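Methylocystis parvus OBBP MbnE (Methylocystis parvus OBBP, PDB 5ICQ) probably binds methanobactin, a copper-chelating peptide, in the periplasm as the solute-binding component of its uptake machinery. Local coordinates at residues A[77-82]-A[90-95]; A[238-243]-A[263-268]; A[343-348]-A[416-421]. All coordinates share one frame; numbering follows the deposited sequence.

Contact 1 (A[77-82]-A[90-95]); sequences LNPFNV and GLVGNV
The loops carrying Pro79 and Leu91 come no nearer than 7.4 Å between the CA atoms of those two residues, and no hydrogen bond spans the gap; side chains of 90-95 meet side chains and one carbonyl oxygen of 77-82. Leu91 does most of this with one branch: its CD1 methyl rests 3.2 Å from Leu77 O, is also in contact with Leu77 CB, and meets Pro79 CD at 4.1 Å, the leucine crossing the proline ring at about a right angle. Val92 works next to it through CG2, which stands 4.0 Å from Phe80 CE1 and also approaches Pro79 CG. Its chi1 of 176° sets CG2, the branch that meets the ring, anti to the carbonyl carbon. Both segments belong to the long excursion that follows strand 65-71 and precedes strand 100-103. An Asx turn shapes the first of them, Phe80 N donating to Asn78 OD1 at 3.0 Å from above the carbonyl plane. Within this turn Pro79 CG sits 3.6 Å above the centre of the Phe80 ring, while Phe96 meets the same ring edge-to-face. In 90-95, Asn94 ND2 reaches back to Gly90 O at 2.9 Å, Gly90 O lying close to the Asn94 amide plane, and is also bonded to Thr601 OG1.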
loop_
_atom_site.group_PDB
_atom_site.type_symbol
_atom_site.label_atom_id
_atom_site.label_comp_id
_atom_site.label_asym_id
_atom_site.label_seq_id
_atom_site.Cartn_x
_atom_site.Cartn_y
_atom_site.Cartn_z
ATOM N N LEU A 77 -9.140 17.254 11.287
ATOM C CA LEU A 77 -8.934 16.109 12.164
ATOM C C LEU A 77 -9.907 14.978 11.849
ATOM O O LEU A 77 -10.153 14.115 12.701
ATOM C CB LEU A 77 -9.048 16.538 13.629
ATOM C CG LEU A 77 -8.036 17.605 14.033
ATOM C CD1 LEU A 77 -8.164 17.979 15.507
ATOM C CD2 LEU A 77 -6.618 17.137 13.713
ATOM N N ASN A 78 -10.461 14.960 10.630
ATOM C CA ASN A 78 -11.377 13.906 10.198
ATOM C C ASN A 78 -10.704 13.105 9.094
ATOM O O ASN A 78 -10.640 13.564 7.939
ATOM C CB ASN A 78 -12.709 14.488 9.705
ATOM C CG ASN A 78 -13.732 13.408 9.352
ATOM O OD1 ASN A 78 -13.432 12.214 9.364
ATOM N ND2 ASN A 78 -14.956 13.838 9.026
ATOM N N PRO A 79 -10.186 11.912 9.390
ATOM C CA PRO A 79 -9.529 11.107 8.356
ATOM C C PRO A 79 -10.478 10.285 7.505
ATOM O O PRO A 79 -10.008 9.543 6.640
ATOM C CB PRO A 79 -8.606 10.186 9.175
ATOM C CG PRO A 79 -9.300 10.040 10.492
ATOM C CD PRO A 79 -10.034 11.337 10.742
ATOM N N PHE A 80 -11.792 10.376 7.720
ATOM C CA PHE A 80 -12.711 9.438 7.109
ATOM C C PHE A 80 -13.617 10.054 6.055
ATOM O O PHE A 80 -14.368 9.310 5.419
ATOM C CB PHE A 80 -13.589 8.777 8.184
ATOM C CG PHE A 80 -12.808 8.179 9.309
ATOM C CD1 PHE A 80 -11.854 7.205 9.061
ATOM C CD2 PHE A 80 -13.029 8.583 10.616
ATOM C CE1 PHE A 80 -11.126 6.648 10.098
ATOM C CE2 PHE A 80 -12.316 8.024 11.653
ATOM C CZ PHE A 80 -11.361 7.069 11.403
ATOM N N ASN A 81 -13.609 11.377 5.884
ATOM C CA ASN A 81 -14.393 11.996 4.820
ATOM C C ASN A 81 -13.552 12.076 3.548
ATOM O O ASN A 81 -12.358 11.765 3.541
ATOM C CB ASN A 81 -14.919 13.378 5.242
ATOM C CG ASN A 81 -13.810 14.393 5.550
ATOM O OD1 ASN A 81 -12.620 14.149 5.334
ATOM N ND2 ASN A 81 -14.217 15.560 6.056
ATOM N N VAL A 82 -14.172 12.511 2.457
ATOM C CA VAL A 82 -13.472 12.567 1.176
ATOM C C VAL A 82 -13.106 13.997 0.794
ATOM O O VAL A 82 -13.923 14.912 0.946
ATOM C CB VAL A 82 -14.317 11.914 0.076
ATOM C CG1 VAL A 82 -14.222 10.404 0.179
ATOM C CG2 VAL A 82 -15.763 12.365 0.197
ATOM N N GLY A 90 -1.951 10.187 12.519
ATOM C CA GLY A 90 -1.885 9.843 13.922
ATOM C C GLY A 90 -3.225 9.683 14.607
ATOM O O GLY A 90 -3.249 9.429 15.814
ATOM N N LEU A 91 -4.344 9.818 13.883
ATOM C CA LEU A 91 -5.643 9.726 14.545
ATOM C C LEU A 91 -6.198 8.314 14.532
ATOM O O LEU A 91 -6.820 7.876 15.508
ATOM C CB LEU A 91 -6.645 10.676 13.882
ATOM C CG LEU A 91 -6.283 12.150 14.013
ATOM C CD1 LEU A 91 -7.135 13.000 13.047
ATOM C CD2 LEU A 91 -6.473 12.605 15.441
ATOM N N VAL A 92 -6.005 7.594 13.433
ATOM C CA VAL A 92 -6.445 6.212 13.377
ATOM C C VAL A 92 -5.619 5.403 14.363
ATOM O O VAL A 92 -4.398 5.590 14.473
ATOM C CB VAL A 92 -6.310 5.676 11.940
ATOM C CG1 VAL A 92 -6.679 4.200 11.877
ATOM C CG2 VAL A 92 -7.186 6.499 10.989
ATOM N N GLY A 93 -6.283 4.522 15.113
ATOM C CA GLY A 93 -5.581 3.695 16.079
ATOM C C GLY A 93 -5.412 4.391 17.418
ATOM O O GLY A 93 -5.874 3.886 18.442
ATOM N N ASN A 94 -4.761 5.561 17.414
ATOM C CA ASN A 94 -4.551 6.308 18.654
ATOM C C ASN A 94 -5.856 6.864 19.210
ATOM O O ASN A 94 -6.047 6.905 20.432
ATOM C CB ASN A 94 -3.567 7.452 18.422
ATOM C CG ASN A 94 -2.156 6.960 18.162
ATOM O OD1 ASN A 94 -1.691 5.999 18.790
ATOM N ND2 ASN A 94 -1.472 7.609 17.234
ATOM N N VAL A 95 -6.739 7.346 18.339
ATOM C CA VAL A 95 -8.003 7.959 18.746
ATOM C C VAL A 95 -9.194 7.133 18.278
ATOM O O VAL A 95 -10.035 6.729 19.083
ATOM C CB VAL A 95 -8.107 9.415 18.234
ATOM C CG1 VAL A 95 -9.437 10.015 18.643
ATOM C CG2 VAL A 95 -6.969 10.254 18.789
#

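Contact 2 (A[238-243]-A[263-268]); sequences LLLKRD and IDLQYF
Leu238 and Leu240 each exchange a pair of backbone hydrogen bonds with the neighbouring strand, Leu238 with Leu265 and Leu240 with Ile263, as antiparallel hydrogen-bonded pairs. The bond from Leu240 N to Ile263 O is 2.8 Å long and almost straight (177°). Leu239 and Asp264 form the non-hydrogen-bonded pair between them, their CA atoms 4.5 Å apart. The two strands run antiparallel, 170° between their N-to-C directions, in the middle of a four-stranded mixed sheet, flanked by 227-233 and 65-71.

Apolar contacts gather on the face bearing Leu238, Leu240, Ile263 and Leu265. Leu240 CG meets Leu265 CD1 at 4.0 Å, and CB of Leu240 stands 4.2 Å from CB of Ile263.

On the other face, Leu239 CD1 lies 3.9 Å from Asp264 CB, the two side chains crossing at about a right angle. The Asp264 carboxylate gives OD1 to a salt bridge with Arg237 and receives Gln266 NE2 on OD2 at 3.1 Å, from above its plane. An asparagine here would probably leave Arg237 without its counter-charge. The chemistry is thus divided by the sheet: aliphatic packing on the face of Leu238, Leu240, Ile263 and Leu265, a carboxylate anchored by charge and amide on the other.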
loop_
_atom_site.group_PDB
_atom_site.type_symbol
_atom_site.label_atom_id
_atom_site.label_comp_id
_atom_site.label_asym_id
_atom_site.label_seq_id
_atom_site.Cartn_x
_atom_site.Cartn_y
_atom_site.Cartn_z
ATOM N N LEU A 238 -0.149 18.709 15.991
ATOM C CA LEU A 238 -1.225 17.984 16.656
ATOM C C LEU A 238 -0.612 17.319 17.879
ATOM O O LEU A 238 0.366 16.577 17.750
ATOM C CB LEU A 238 -1.840 16.948 15.713
ATOM C CG LEU A 238 -2.842 15.974 16.331
ATOM C CD1 LEU A 238 -4.039 16.748 16.854
ATOM C CD2 LEU A 238 -3.271 14.905 15.314
ATOM N N LEU A 239 -1.137 17.622 19.062
ATOM C CA LEU A 239 -0.630 17.045 20.304
ATOM C C LEU A 239 -1.627 16.027 20.841
ATOM O O LEU A 239 -2.790 16.361 21.109
ATOM C CB LEU A 239 -0.356 18.118 21.357
ATOM C CG LEU A 239 0.161 17.576 22.702
ATOM C CD1 LEU A 239 1.558 16.964 22.567
ATOM C CD2 LEU A 239 0.146 18.655 23.786
ATOM N N LEU A 240 -1.166 14.795 20.998
ATOM C CA LEU A 240 -1.940 13.719 21.593
ATOM C C LEU A 240 -1.454 13.484 23.013
ATOM O O LEU A 240 -0.253 13.518 23.276
ATOM C CB LEU A 240 -1.787 12.428 20.789
ATOM C CG LEU A 240 -2.113 12.534 19.305
ATOM C CD1 LEU A 240 -1.987 11.165 18.660
ATOM C CD2 LEU A 240 -3.511 13.117 19.120
ATOM N N LYS A 241 -2.385 13.246 23.924
ATOM C CA LYS A 241 -2.043 12.983 25.313
ATOM C C LYS A 241 -2.789 11.737 25.760
ATOM O O LYS A 241 -3.962 11.557 25.423
ATOM C CB LYS A 241 -2.403 14.187 26.202
ATOM C CG LYS A 241 -2.081 13.991 27.663
ATOM C CD LYS A 241 -2.121 15.321 28.396
ATOM C CE LYS A 241 -1.703 15.170 29.848
ATOM N NZ LYS A 241 -1.831 16.478 30.560
ATOM N N ARG A 242 -2.111 10.879 26.519
ATOM C CA ARG A 242 -2.720 9.623 26.924
ATOM C C ARG A 242 -4.014 9.876 27.692
ATOM O O ARG A 242 -4.110 10.817 28.485
ATOM C CB ARG A 242 -1.758 8.823 27.804
ATOM C CG ARG A 242 -2.408 7.589 28.415
ATOM C CD ARG A 242 -1.560 6.952 29.505
ATOM N NE ARG A 242 -0.160 6.819 29.113
ATOM C CZ ARG A 242 0.292 5.915 28.256
ATOM N NH1 ARG A 242 -0.565 5.064 27.687
ATOM N NH2 ARG A 242 1.584 5.860 27.974
ATOM N N ASP A 243 -5.026 9.059 27.405
ATOM C CA ASP A 243 -6.221 8.958 28.236
ATOM C C ASP A 243 -5.879 8.038 29.399
ATOM O O ASP A 243 -5.705 6.834 29.193
ATOM C CB ASP A 243 -7.408 8.394 27.450
ATOM C CG ASP A 243 -8.679 8.274 28.297
ATOM O OD1 ASP A 243 -8.642 8.584 29.512
ATOM O OD2 ASP A 243 -9.718 7.855 27.745
ATOM N N ILE A 263 2.283 12.454 22.358
ATOM C CA ILE A 263 2.831 12.390 21.008
ATOM C C ILE A 263 2.592 13.743 20.356
ATOM O O ILE A 263 1.438 14.159 20.204
ATOM C CB ILE A 263 2.183 11.287 20.163
ATOM C CG1 ILE A 263 2.338 9.928 20.858
ATOM C CG2 ILE A 263 2.814 11.293 18.754
ATOM C CD1 ILE A 263 1.424 8.867 20.299
ATOM N N ASP A 264 3.669 14.415 19.957
ATOM C CA ASP A 264 3.579 15.727 19.318
ATOM C C ASP A 264 3.922 15.570 17.844
ATOM O O ASP A 264 5.081 15.312 17.492
ATOM C CB ASP A 264 4.509 16.728 20.000
ATOM C CG ASP A 264 4.355 18.144 19.445
ATOM O OD1 ASP A 264 3.285 18.455 18.873
ATOM O OD2 ASP A 264 5.303 18.944 19.584
ATOM N N LEU A 265 2.911 15.700 16.986
ATOM C CA LEU A 265 3.081 15.559 15.542
ATOM C C LEU A 265 3.263 16.951 14.950
ATOM O O LEU A 265 2.312 17.737 14.905
ATOM C CB LEU A 265 1.883 14.856 14.904
ATOM C CG LEU A 265 1.642 13.407 15.353
ATOM C CD1 LEU A 265 0.632 13.351 16.491
ATOM C CD2 LEU A 265 1.193 12.528 14.195
ATOM N N GLN A 266 4.472 17.248 14.484
ATOM C CA GLN A 266 4.800 18.558 13.929
ATOM C C GLN A 266 4.952 18.462 12.419
ATOM O O GLN A 266 5.575 17.525 11.909
ATOM C CB GLN A 266 6.095 19.108 14.522
ATOM C CG GLN A 266 6.147 19.163 16.030
ATOM C CD GLN A 266 7.505 19.636 16.514
ATOM O OE1 GLN A 266 8.244 20.271 15.767
ATOM N NE2 GLN A 266 7.837 19.330 17.762
ATOM N N TYR A 267 4.404 19.449 11.712
ATOM C CA TYR A 267 4.406 19.469 10.258
ATOM C C TYR A 267 5.417 20.488 9.747
ATOM O O TYR A 267 5.566 21.572 10.320
ATOM C CB TYR A 267 3.001 19.771 9.715
ATOM C CG TYR A 267 2.117 18.541 9.733
ATOM C CD1 TYR A 267 1.563 18.073 10.923
ATOM C CD2 TYR A 267 1.864 17.831 8.571
ATOM C CE1 TYR A 267 0.774 16.942 10.946
ATOM C CE2 TYR A 267 1.072 16.692 8.584
ATOM C CZ TYR A 267 0.526 16.260 9.780
ATOM O OH TYR A 267 -0.261 15.135 9.797
ATOM N N PHE A 268 6.112 20.124 8.669
ATOM C CA PHE A 268 7.230 20.899 8.151
ATOM C C PHE A 268 7.048 21.155 6.662
ATOM O O PHE A 268 6.640 20.262 5.915
ATOM C CB PHE A 268 8.578 20.179 8.392
ATOM C CG PHE A 268 9.015 20.172 9.836
ATOM C CD1 PHE A 268 8.548 19.205 10.711
ATOM C CD2 PHE A 268 9.889 21.141 10.317
ATOM C CE1 PHE A 268 8.948 19.206 12.043
ATOM C CE2 PHE A 268 10.291 21.148 11.646
ATOM C CZ PHE A 268 9.815 20.180 12.512
#

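Contact 3 (A[343-348]-A[416-421]); sequences GMMFDF and DMARRA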
loop_
_atom_site.group_PDB
_atom_site.type_symbol
_atom_site.label_atom_id
_atom_site.label_comp_id
_atom_site.label_asym_id
_atom_site.label_seq_id
_atom_site.Cartn_x
_atom_site.Cartn_y
_atom_site.Cartn_z
ATOM N N GLY A 343 10.793 -2.975 -23.581
ATOM C CA GLY A 343 11.221 -3.132 -22.203
ATOM C C GLY A 343 12.667 -3.559 -22.079
ATOM O O GLY A 343 13.339 -3.206 -21.110
ATOM N N MET A 344 13.168 -4.315 -23.059
ATOM C CA MET A 344 14.559 -4.758 -23.045
ATOM C C MET A 344 15.538 -3.605 -23.098
ATOM O O MET A 344 16.711 -3.779 -22.747
ATOM C CB MET A 344 14.842 -5.663 -24.241
ATOM C CG MET A 344 14.163 -6.997 -24.190
ATOM S SD MET A 344 14.536 -7.894 -25.711
ATOM C CE MET A 344 13.625 -9.400 -25.368
ATOM N N MET A 345 15.105 -2.447 -23.572
ATOM C CA MET A 345 16.040 -1.362 -23.798
ATOM C C MET A 345 16.225 -0.466 -22.584
ATOM O O MET A 345 17.112 0.390 -22.602
ATOM C CB MET A 345 15.588 -0.532 -24.993
ATOM C CG MET A 345 15.498 -1.335 -26.292
ATOM S SD MET A 345 17.055 -2.135 -26.768
ATOM C CE MET A 345 18.124 -0.708 -26.981
ATOM N N PHE A 346 15.440 -0.638 -21.523
ATOM C CA PHE A 346 15.636 0.193 -20.339
ATOM C C PHE A 346 16.871 -0.280 -19.578
ATOM O O PHE A 346 16.949 -1.444 -19.185
ATOM C CB PHE A 346 14.418 0.162 -19.416
ATOM C CG PHE A 346 14.609 0.997 -18.181
ATOM C CD1 PHE A 346 14.710 2.377 -18.281
ATOM C CD2 PHE A 346 14.736 0.409 -16.936
ATOM C CE1 PHE A 346 14.916 3.160 -17.160
ATOM C CE2 PHE A 346 14.936 1.187 -15.810
ATOM C CZ PHE A 346 15.023 2.560 -15.923
ATOM N N ASP A 347 17.824 0.627 -19.345
ATOM C CA ASP A 347 19.100 0.276 -18.713
ATOM C C ASP A 347 19.064 0.718 -17.252
ATOM O O ASP A 347 19.449 1.838 -16.910
ATOM C CB ASP A 347 20.261 0.915 -19.470
ATOM C CG ASP A 347 21.619 0.486 -18.930
ATOM O OD1 ASP A 347 21.682 -0.041 -17.802
ATOM O OD2 ASP A 347 22.629 0.679 -19.630
ATOM N N PHE A 348 18.604 -0.179 -16.377
ATOM C CA PHE A 348 18.470 0.194 -14.972
ATOM C C PHE A 348 19.825 0.412 -14.314
ATOM O O PHE A 348 19.979 1.310 -13.482
ATOM C CB PHE A 348 17.703 -0.872 -14.187
ATOM C CG PHE A 348 17.832 -0.701 -12.696
ATOM C CD1 PHE A 348 17.293 0.417 -12.077
ATOM C CD2 PHE A 348 18.516 -1.634 -11.923
ATOM C CE1 PHE A 348 17.427 0.608 -10.704
ATOM C CE2 PHE A 348 18.644 -1.455 -10.538
ATOM C CZ PHE A 348 18.098 -0.327 -9.939
ATOM N N ASP A 416 24.003 -7.051 -28.157
ATOM C CA ASP A 416 23.197 -8.245 -27.906
ATOM C C ASP A 416 21.787 -7.878 -27.466
ATOM O O ASP A 416 20.812 -8.501 -27.901
ATOM C CB ASP A 416 23.842 -9.136 -26.841
ATOM C CG ASP A 416 25.342 -9.122 -26.899
ATOM O OD1 ASP A 416 25.910 -9.667 -27.869
ATOM O OD2 ASP A 416 25.956 -8.582 -25.955
ATOM N N MET A 417 21.662 -6.890 -26.579
ATOM C CA MET A 417 20.345 -6.487 -26.099
ATOM C C MET A 417 19.544 -5.815 -27.205
ATOM O O MET A 417 18.359 -6.112 -27.399
ATOM C CB MET A 417 20.485 -5.551 -24.905
ATOM C CG MET A 417 19.287 -5.531 -23.976
ATOM S SD MET A 417 19.031 -7.106 -23.118
ATOM C CE MET A 417 17.672 -7.797 -24.024
ATOM N N ALA A 418 20.170 -4.881 -27.925
ATOM C CA ALA A 418 19.521 -4.299 -29.093
ATOM C C ALA A 418 19.167 -5.377 -30.113
ATOM O O ALA A 418 18.120 -5.303 -30.765
ATOM C CB ALA A 418 20.421 -3.227 -29.715
ATOM N N ARG A 419 20.023 -6.394 -30.263
ATOM C CA ARG A 419 19.727 -7.468 -31.209
ATOM C C ARG A 419 18.530 -8.297 -30.758
ATOM O O ARG A 419 17.697 -8.697 -31.582
ATOM C CB ARG A 419 20.962 -8.362 -31.394
ATOM C CG ARG A 419 20.697 -9.701 -32.059
ATOM C CD ARG A 419 20.497 -9.592 -33.566
ATOM N NE ARG A 419 21.299 -8.528 -34.154
ATOM C CZ ARG A 419 20.809 -7.565 -34.928
ATOM N NH1 ARG A 419 19.517 -7.540 -35.224
ATOM N NH2 ARG A 419 21.613 -6.630 -35.418
ATOM N N ARG A 420 18.434 -8.588 -29.458
ATOM C CA ARG A 420 17.268 -9.319 -28.976
ATOM C C ARG A 420 15.994 -8.524 -29.214
ATOM O O ARG A 420 14.970 -9.083 -29.629
ATOM C CB ARG A 420 17.413 -9.636 -27.493
ATOM C CG ARG A 420 18.544 -10.584 -27.172
ATOM C CD ARG A 420 18.633 -10.785 -25.658
ATOM N NE ARG A 420 19.799 -11.574 -25.281
ATOM C CZ ARG A 420 20.169 -11.774 -24.022
ATOM N NH1 ARG A 420 19.463 -11.221 -23.043
ATOM N NH2 ARG A 420 21.241 -12.511 -23.746
ATOM N N ALA A 421 16.042 -7.218 -28.950
ATOM C CA ALA A 421 14.870 -6.373 -29.159
ATOM C C ALA A 421 14.475 -6.324 -30.631
ATOM O O ALA A 421 13.297 -6.467 -30.976
ATOM C CB ALA A 421 15.145 -4.968 -28.624
#
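Met344 and Met345, at the heart of a type I turn from Gly343 to Phe346, lean on one side of the helix at Met417, Ala418 and Ala421, without a hydrogen bond between the segments. The close part centres on Met344 and Met417, whose side chains cross at about a right angle, Pro406 touching both. Met417 is bent at chi2 and chi3, and its terminal CE methyl thereby folds against the flank of the Met344 chain, 3.6 Å from Met344 CB and equally near CG and SD. Further back, Met417 CG lies 3.3 Å from Met344 O. Met344, extended beyond CG with chi2 at 177°, carries its sulfur on to the helix backbone, where SD stands 3.6 Å from Ala421 N; that N-H already serves the helix, donating to Met417 O. Here the end of helix 336-343 turns towards helix 348-355, and this join packs on helix 415-427, while Asp347 sits at the N-cap of 348-355 and bonds through OD1 to Trp350 N. In Met345, chi2 of -58° brings SD towards the helix, to 3.9 Å from Ala421 CB and 4.0 Å from Ala418 CA, and the bend at chi3 (-61°) sets CE, which approaches Ala418 CB. Met345 and Ala421 are buried on this side, Met345 also touching Arg468 and Ile469. The outer side is looser: Arg420 offers Met344 SD just its CB, at 3.8 Å, and its extended chain then leads the guanidinium group away from 343-348, on the exposed side of the helix.

How the contacts relate
Contacts 1 and 2 adjoin, their centres about 13 Å apart: Leu238 of the strand pair packs on Leu77 and Leu91, and Leu240 CD1 lies 3.6 Å from Gly90 O, so the apolar face of the sheet in contact 2 is partly roofed by the loops of contact 1. Contact 3 stands on the opposite side of the chain's centre, about 47 and 51 Å from the other two between centres, and shares no element with them. Contact 2 is buried and bound by backbone hydrogen bonds. Contacts 1 and 3 are only partly buried and rest on apolar packing of side chains, in part against backbone carbonyls: branched aliphatics, proline and phenylalanine between loops in one, methionines against a helix in the other.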